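Local coordinates for uncharacterized protein (Bacteroides eggerthii, PDB 4L3R) that is of unknown function but folds as an antiparallel beta-sheet protein with helices, consistent with membership of the calycin clan, at residues A72-A77 with G101-K106; W15-I20 with E51-N56. One frame throughout, in Å; residues are numbered along the deposited sequence.

Contact 1 of 2, residues A72-A77 with G101-K106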
loop_
_atom_site.group_PDB
_atom_site.type_symbol
_atom_site.label_atom_id
_atom_site.label_comp_id
_atom_site.label_asym_id
_atom_site.label_seq_id
_atom_site.Cartn_x
_atom_site.Cartn_y
_atom_site.Cartn_z
ATOM N N ALA B 72 -5.603 14.140 3.772
ATOM C CA ALA B 72 -5.337 15.458 3.217
ATOM C C ALA B 72 -5.305 16.493 4.312
ATOM O O ALA B 72 -5.941 16.334 5.355
ATOM C CB ALA B 72 -6.386 15.829 2.181
ATOM N N HIS B 73 -4.537 17.541 4.085
ATOM C CA HIS B 73 -4.448 18.652 5.016
ATOM C C HIS B 73 -4.633 19.923 4.225
ATOM O O HIS B 73 -3.910 20.136 3.257
ATOM C CB HIS B 73 -3.114 18.642 5.767
ATOM C CG HIS B 73 -2.939 19.835 6.653
ATOM N ND1 HIS B 73 -1.894 20.711 6.473
ATOM C CD2 HIS B 73 -3.732 20.304 7.644
ATOM C CE1 HIS B 73 -2.040 21.648 7.394
ATOM N NE2 HIS B 73 -3.146 21.456 8.106
ATOM N N ALA B 74 -5.623 20.740 4.602
ATOM C CA ALA B 74 -5.864 22.031 3.976
ATOM C C ALA B 74 -5.072 23.088 4.764
ATOM O O ALA B 74 -3.891 23.249 4.480
ATOM C CB ALA B 74 -7.352 22.336 3.944
ATOM N N VAL B 75 -5.674 23.768 5.758
ATOM C CA VAL B 75 -4.966 24.751 6.585
ATOM C C VAL B 75 -5.211 24.365 8.044
ATOM O O VAL B 75 -4.299 23.852 8.695
ATOM C CB VAL B 75 -5.390 26.210 6.251
ATOM C CG1 VAL B 75 -4.687 27.212 7.177
ATOM C CG2 VAL B 75 -5.102 26.534 4.787
ATOM N N LYS B 76 -6.439 24.563 8.543
ATOM C CA LYS B 76 -6.833 24.190 9.906
ATOM C C LYS B 76 -7.569 22.835 9.941
ATOM O O LYS B 76 -7.681 22.256 11.019
ATOM C CB LYS B 76 -7.731 25.279 10.518
ATOM C CG LYS B 76 -7.075 26.650 10.537
ATOM C CD LYS B 76 -7.803 27.654 11.423
ATOM C CE LYS B 76 -9.195 27.967 10.942
ATOM N NZ LYS B 76 -9.763 29.165 11.622
ATOM N N ALA B 77 -8.057 22.321 8.788
ATOM C CA ALA B 77 -8.802 21.065 8.756
ATOM C C ALA B 77 -8.000 19.927 8.117
ATOM O O ALA B 77 -7.151 20.155 7.254
ATOM C CB ALA B 77 -10.111 21.248 8.008
ATOM N N GLY B 101 -12.106 19.433 11.951
ATOM C CA GLY B 101 -11.794 20.852 12.049
ATOM C C GLY B 101 -12.548 21.658 11.017
ATOM O O GLY B 101 -13.033 21.118 10.022
ATOM N N SER B 102 -12.660 22.959 11.265
ATOM C CA SER B 102 -13.394 23.894 10.412
ATOM C C SER B 102 -12.429 24.835 9.692
ATOM O O SER B 102 -11.369 25.148 10.230
ATOM C CB SER B 102 -14.365 24.697 11.277
ATOM O OG SER B 102 -15.349 25.367 10.506
ATOM N N GLU B 103 -12.801 25.301 8.493
ATOM C CA GLU B 103 -11.989 26.246 7.729
ATOM C C GLU B 103 -12.657 27.609 7.618
ATOM O O GLU B 103 -13.876 27.682 7.478
ATOM C CB GLU B 103 -11.733 25.716 6.314
ATOM C CG GLU B 103 -10.857 24.476 6.256
ATOM C CD GLU B 103 -9.392 24.665 6.612
ATOM O OE1 GLU B 103 -8.996 25.773 7.041
ATOM O OE2 GLU B 103 -8.626 23.690 6.451
ATOM N N SER B 104 -11.853 28.686 7.678
ATOM C CA SER B 104 -12.313 30.053 7.440
ATOM C C SER B 104 -11.865 30.520 6.037
ATOM O O SER B 104 -12.567 31.301 5.400
ATOM C CB SER B 104 -11.801 31.010 8.517
ATOM O OG SER B 104 -10.393 31.193 8.479
ATOM N N ASP B 105 -10.700 30.052 5.561
ATOM C CA ASP B 105 -10.157 30.431 4.257
ATOM C C ASP B 105 -10.985 29.819 3.121
ATOM O O ASP B 105 -11.268 28.625 3.155
ATOM C CB ASP B 105 -8.694 29.972 4.156
ATOM C CG ASP B 105 -7.956 30.582 2.997
ATOM O OD1 ASP B 105 -7.501 31.732 3.128
ATOM O OD2 ASP B 105 -7.848 29.917 1.950
ATOM N N LYS B 106 -11.366 30.632 2.117
ATOM C CA LYS B 106 -12.192 30.163 0.997
ATOM C C LYS B 106 -11.501 29.089 0.160
ATOM O O LYS B 106 -12.185 28.172 -0.287
ATOM C CB LYS B 106 -12.625 31.322 0.092
ATOM C CG LYS B 106 -13.634 32.256 0.759
ATOM C CD LYS B 106 -14.091 33.329 -0.218
ATOM C CE LYS B 106 -15.157 34.232 0.356
ATOM N NZ LYS B 106 -15.681 35.175 -0.663
HETATM O O HOH W 1 -12.191 27.968 11.834
#
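The carboxylate of Glu103 reaches into the turn formed by Ala74 to Ala77 and is gripped by its backbone N-H groups. Val75 N donates to Glu103 OE2 at 3.0 Å, nearly straight at 167°, from the syn side. Ala77 N reaches Glu103 OE2 at 2.8 Å, well above the carboxylate plane. These two donors come from opposite faces of that plane. Lys76 N adds weak bonds to Glu103 OE1 and OE2. The Glu103 chain bends at chi2 (-70°), which swings CD toward the turn.

The turn links strand 66-73 to strand 78-87, a beta hairpin of the antiparallel sheet. Ala74 N donates to Ala77 O within it. Residues 101-105 belong to the loop that leads into helix 106-116, with Asp105 at the N-cap position. An alanine in place of Glu103 would probably leave the N-H groups of Val75 and Ala77 without their shared acceptor, Glu103 OE2, and Lys76 N without its weak bonds to the carboxylate, with the turn less firmly tied to the loop.

Packing and a water-mediated link add to this. Ala77 CB lies 3.7 Å from Glu103 CG. The side chains of Lys76 and Glu103 run past each other in opposite directions. Lys76 CE lies 3.6 Å from Ser102 O. A water accepts from Lys76 NZ at 2.7 Å and donates weakly to Ser102 O. Ala74 also packs on Phe111 and Ile112 of helix 106-116.

Contact 2 of 2, residues W15-I20 with E51-N56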
loop_
_atom_site.group_PDB
_atom_site.type_symbol
_atom_site.label_atom_id
_atom_site.label_comp_id
_atom_site.label_asym_id
_atom_site.label_seq_id
_atom_site.Cartn_x
_atom_site.Cartn_y
_atom_site.Cartn_z
ATOM N N TRP B 15 1.153 14.768 -2.598
ATOM C CA TRP B 15 0.582 15.562 -3.684
ATOM C C TRP B 15 0.307 16.955 -3.157
ATOM O O TRP B 15 -0.388 17.091 -2.154
ATOM C CB TRP B 15 -0.697 14.906 -4.207
ATOM C CG TRP B 15 -0.423 13.632 -4.928
ATOM C CD1 TRP B 15 -0.498 12.370 -4.418
ATOM C CD2 TRP B 15 0.130 13.504 -6.241
ATOM N NE1 TRP B 15 -0.110 11.457 -5.366
ATOM C CE2 TRP B 15 0.293 12.127 -6.494
ATOM C CE3 TRP B 15 0.464 14.421 -7.246
ATOM C CZ2 TRP B 15 0.767 11.642 -7.723
ATOM C CZ3 TRP B 15 0.950 13.946 -8.449
ATOM C CH2 TRP B 15 1.090 12.570 -8.686
ATOM N N LYS B 16 0.884 17.982 -3.796
ATOM C CA LYS B 16 0.727 19.379 -3.397
ATOM C C LYS B 16 -0.219 20.068 -4.369
ATOM O O LYS B 16 0.007 20.000 -5.575
ATOM C CB LYS B 16 2.105 20.073 -3.372
ATOM C CG LYS B 16 2.083 21.581 -3.101
ATOM C CD LYS B 16 1.660 21.952 -1.691
ATOM C CE LYS B 16 1.560 23.454 -1.558
ATOM N NZ LYS B 16 1.730 23.904 -0.152
ATOM N N LEU B 17 -1.263 20.739 -3.850
ATOM C CA LEU B 17 -2.221 21.457 -4.684
ATOM C C LEU B 17 -1.543 22.549 -5.504
ATOM O O LEU B 17 -0.778 23.338 -4.954
ATOM C CB LEU B 17 -3.305 22.096 -3.804
ATOM C CG LEU B 17 -4.444 22.795 -4.547
ATOM C CD1 LEU B 17 -5.401 21.776 -5.146
ATOM C CD2 LEU B 17 -5.159 23.778 -3.627
ATOM N N SER B 18 -1.812 22.581 -6.819
ATOM C CA SER B 18 -1.270 23.590 -7.733
ATOM C C SER B 18 -2.375 24.456 -8.377
ATOM O O SER B 18 -2.067 25.552 -8.840
ATOM C CB SER B 18 -0.446 22.921 -8.828
ATOM O OG SER B 18 -1.234 22.009 -9.574
ATOM N N ARG B 19 -3.639 23.983 -8.418
ATOM C CA ARG B 19 -4.725 24.724 -9.059
ATOM C C ARG B 19 -6.097 24.118 -8.759
ATOM O O ARG B 19 -6.187 22.925 -8.472
ATOM C CB ARG B 19 -4.516 24.733 -10.597
ATOM C CG ARG B 19 -4.359 23.358 -11.225
ATOM C CD ARG B 19 -3.727 23.436 -12.603
ATOM N NE ARG B 19 -3.705 22.125 -13.262
ATOM C CZ ARG B 19 -4.698 21.591 -13.976
ATOM N NH1 ARG B 19 -5.837 22.252 -14.150
ATOM N NH2 ARG B 19 -4.559 20.390 -14.520
ATOM N N ILE B 20 -7.152 24.951 -8.817
ATOM C CA ILE B 20 -8.562 24.536 -8.702
ATOM C C ILE B 20 -9.300 25.333 -9.766
ATOM O O ILE B 20 -9.553 26.511 -9.562
ATOM C CB ILE B 20 -9.206 24.685 -7.306
ATOM C CG1 ILE B 20 -8.286 24.129 -6.224
ATOM C CG2 ILE B 20 -10.575 23.971 -7.302
ATOM C CD1 ILE B 20 -8.911 23.992 -4.812
ATOM N N GLU B 51 3.417 22.327 4.217
ATOM C CA GLU B 51 2.461 21.370 4.779
ATOM C C GLU B 51 0.991 21.664 4.433
ATOM O O GLU B 51 0.172 20.772 4.628
ATOM C CB GLU B 51 2.621 21.253 6.318
ATOM C CG GLU B 51 2.353 22.526 7.121
ATOM C CD GLU B 51 3.574 23.332 7.527
ATOM O OE1 GLU B 51 4.535 23.403 6.727
ATOM O OE2 GLU B 51 3.536 23.957 8.612
ATOM N N ASN B 52 0.637 22.868 3.935
ATOM C CA ASN B 52 -0.760 23.200 3.601
ATOM C C ASN B 52 -1.160 22.735 2.203
ATOM O O ASN B 52 -0.342 22.737 1.281
ATOM C CB ASN B 52 -1.008 24.703 3.721
ATOM C CG ASN B 52 -0.872 25.230 5.128
ATOM O OD1 ASN B 52 -0.753 24.475 6.082
ATOM N ND2 ASN B 52 -0.906 26.548 5.298
ATOM N N PHE B 53 -2.444 22.346 2.060
ATOM C CA PHE B 53 -3.068 21.870 0.824
ATOM C C PHE B 53 -2.317 20.665 0.242
ATOM O O PHE B 53 -1.958 20.647 -0.939
ATOM C CB PHE B 53 -3.202 23.001 -0.211
ATOM C CG PHE B 53 -3.959 24.203 0.302
ATOM C CD1 PHE B 53 -5.336 24.291 0.152
ATOM C CD2 PHE B 53 -3.292 25.253 0.918
ATOM C CE1 PHE B 53 -6.036 25.386 0.650
ATOM C CE2 PHE B 53 -3.992 26.356 1.405
ATOM C CZ PHE B 53 -5.358 26.424 1.253
ATOM N N THR B 54 -2.100 19.647 1.090
ATOM C CA THR B 54 -1.427 18.413 0.697
ATOM C C THR B 54 -2.440 17.269 0.617
ATOM O O THR B 54 -3.511 17.333 1.231
ATOM C CB THR B 54 -0.299 18.077 1.660
ATOM O OG1 THR B 54 -0.829 17.891 2.973
ATOM C CG2 THR B 54 0.795 19.124 1.665
ATOM N N LEU B 55 -2.094 16.230 -0.140
ATOM C CA LEU B 55 -2.925 15.042 -0.332
ATOM C C LEU B 55 -2.009 13.822 -0.349
ATOM O O LEU B 55 -0.955 13.852 -0.984
ATOM C CB LEU B 55 -3.736 15.189 -1.637
ATOM C CG LEU B 55 -4.510 13.968 -2.160
ATOM C CD1 LEU B 55 -5.710 13.659 -1.276
ATOM C CD2 LEU B 55 -5.003 14.224 -3.572
ATOM N N ASN B 56 -2.369 12.780 0.403
ATOM C CA ASN B 56 -1.562 11.571 0.505
ATOM C C ASN B 56 -2.419 10.332 0.350
ATOM O O ASN B 56 -3.438 10.196 1.026
ATOM C CB ASN B 56 -0.859 11.519 1.870
ATOM C CG ASN B 56 0.309 12.449 1.994
ATOM O OD1 ASN B 56 0.179 13.559 2.506
ATOM N ND2 ASN B 56 1.488 12.016 1.565
#
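Leu17 and Phe53 meet through their CB atoms, 3.7 Å apart, and their side chains cross obliquely. Leu17 CG stands anti to the backbone N (chi1 -175°). From CG, the CD2 branch comes to 3.8 Å from Phe53 CD1. The Phe53 ring leads away from the strand and meets Phe111 of helix 106-116 edge-to-face. Leu17 also touches Phe111, so the helix packs against both side chains.

Trp15 and Leu55 lie on the same face of the sheet, with their CB atoms 4.0 Å apart. The indole turns away from Leu55. Leu55 O sits at the edge of the ring, near its plane, while Trp15 NE1 bonds to Ile9 O.

Lys16 and Thr54 are on the other face. The Lys16 chain bends at chi2 (69°) and brings CD over toward the 51-56 segment. Its NZ then donates to Asn52 O at 2.8 Å. The same ammonium group bonds to Leu47 O and, weakly, to Thr50 O, so backbone carbonyls at the C-terminal end of helix 37-48 and just beyond it hold the group. The amide of Asn52 points elsewhere, with ND2 bonded to Leu46 O.

Backbone bonds fix the pairing. Trp15 and Leu55 form a hydrogen-bonded pair, with Trp15 N to Leu55 O and Leu55 N to Trp15 O both 2.8 Å. Leu17 N donates to Phe53 O at 3.0 Å. On the other side of strand 54-61, Phe53 and Thr54 both face His73 of strand 66-73 in a G1 beta bulge. The arrangement is that of neighbouring antiparallel strands at the middle of a meandering sheet, consistent with a calycin-type fold.

How the contacts relate
Both contacts reach the same antiparallel sheet, contact 1 only through the end of strand 66-73, and their centres lie about 12 Å apart. Strands 54-61 and 66-73 are neighbours in it and successive in the chain. The two contacts touch through His73. Its backbone O lies 2.9 Å from Thr54 N, and His73 ND1 lies 2.8 Å from Glu51 O, both probable hydrogen bonds. Ala74 O also packs on Asn52 CB at 3.3 Å. Helix 106-116 is a shared neighbour: Phe111 touches Ala74 of contact 1 and both Leu17 and Phe53 of contact 2. Contact 2 is buried, whereas contact 1 is only partly so. No active site or ligand is known here.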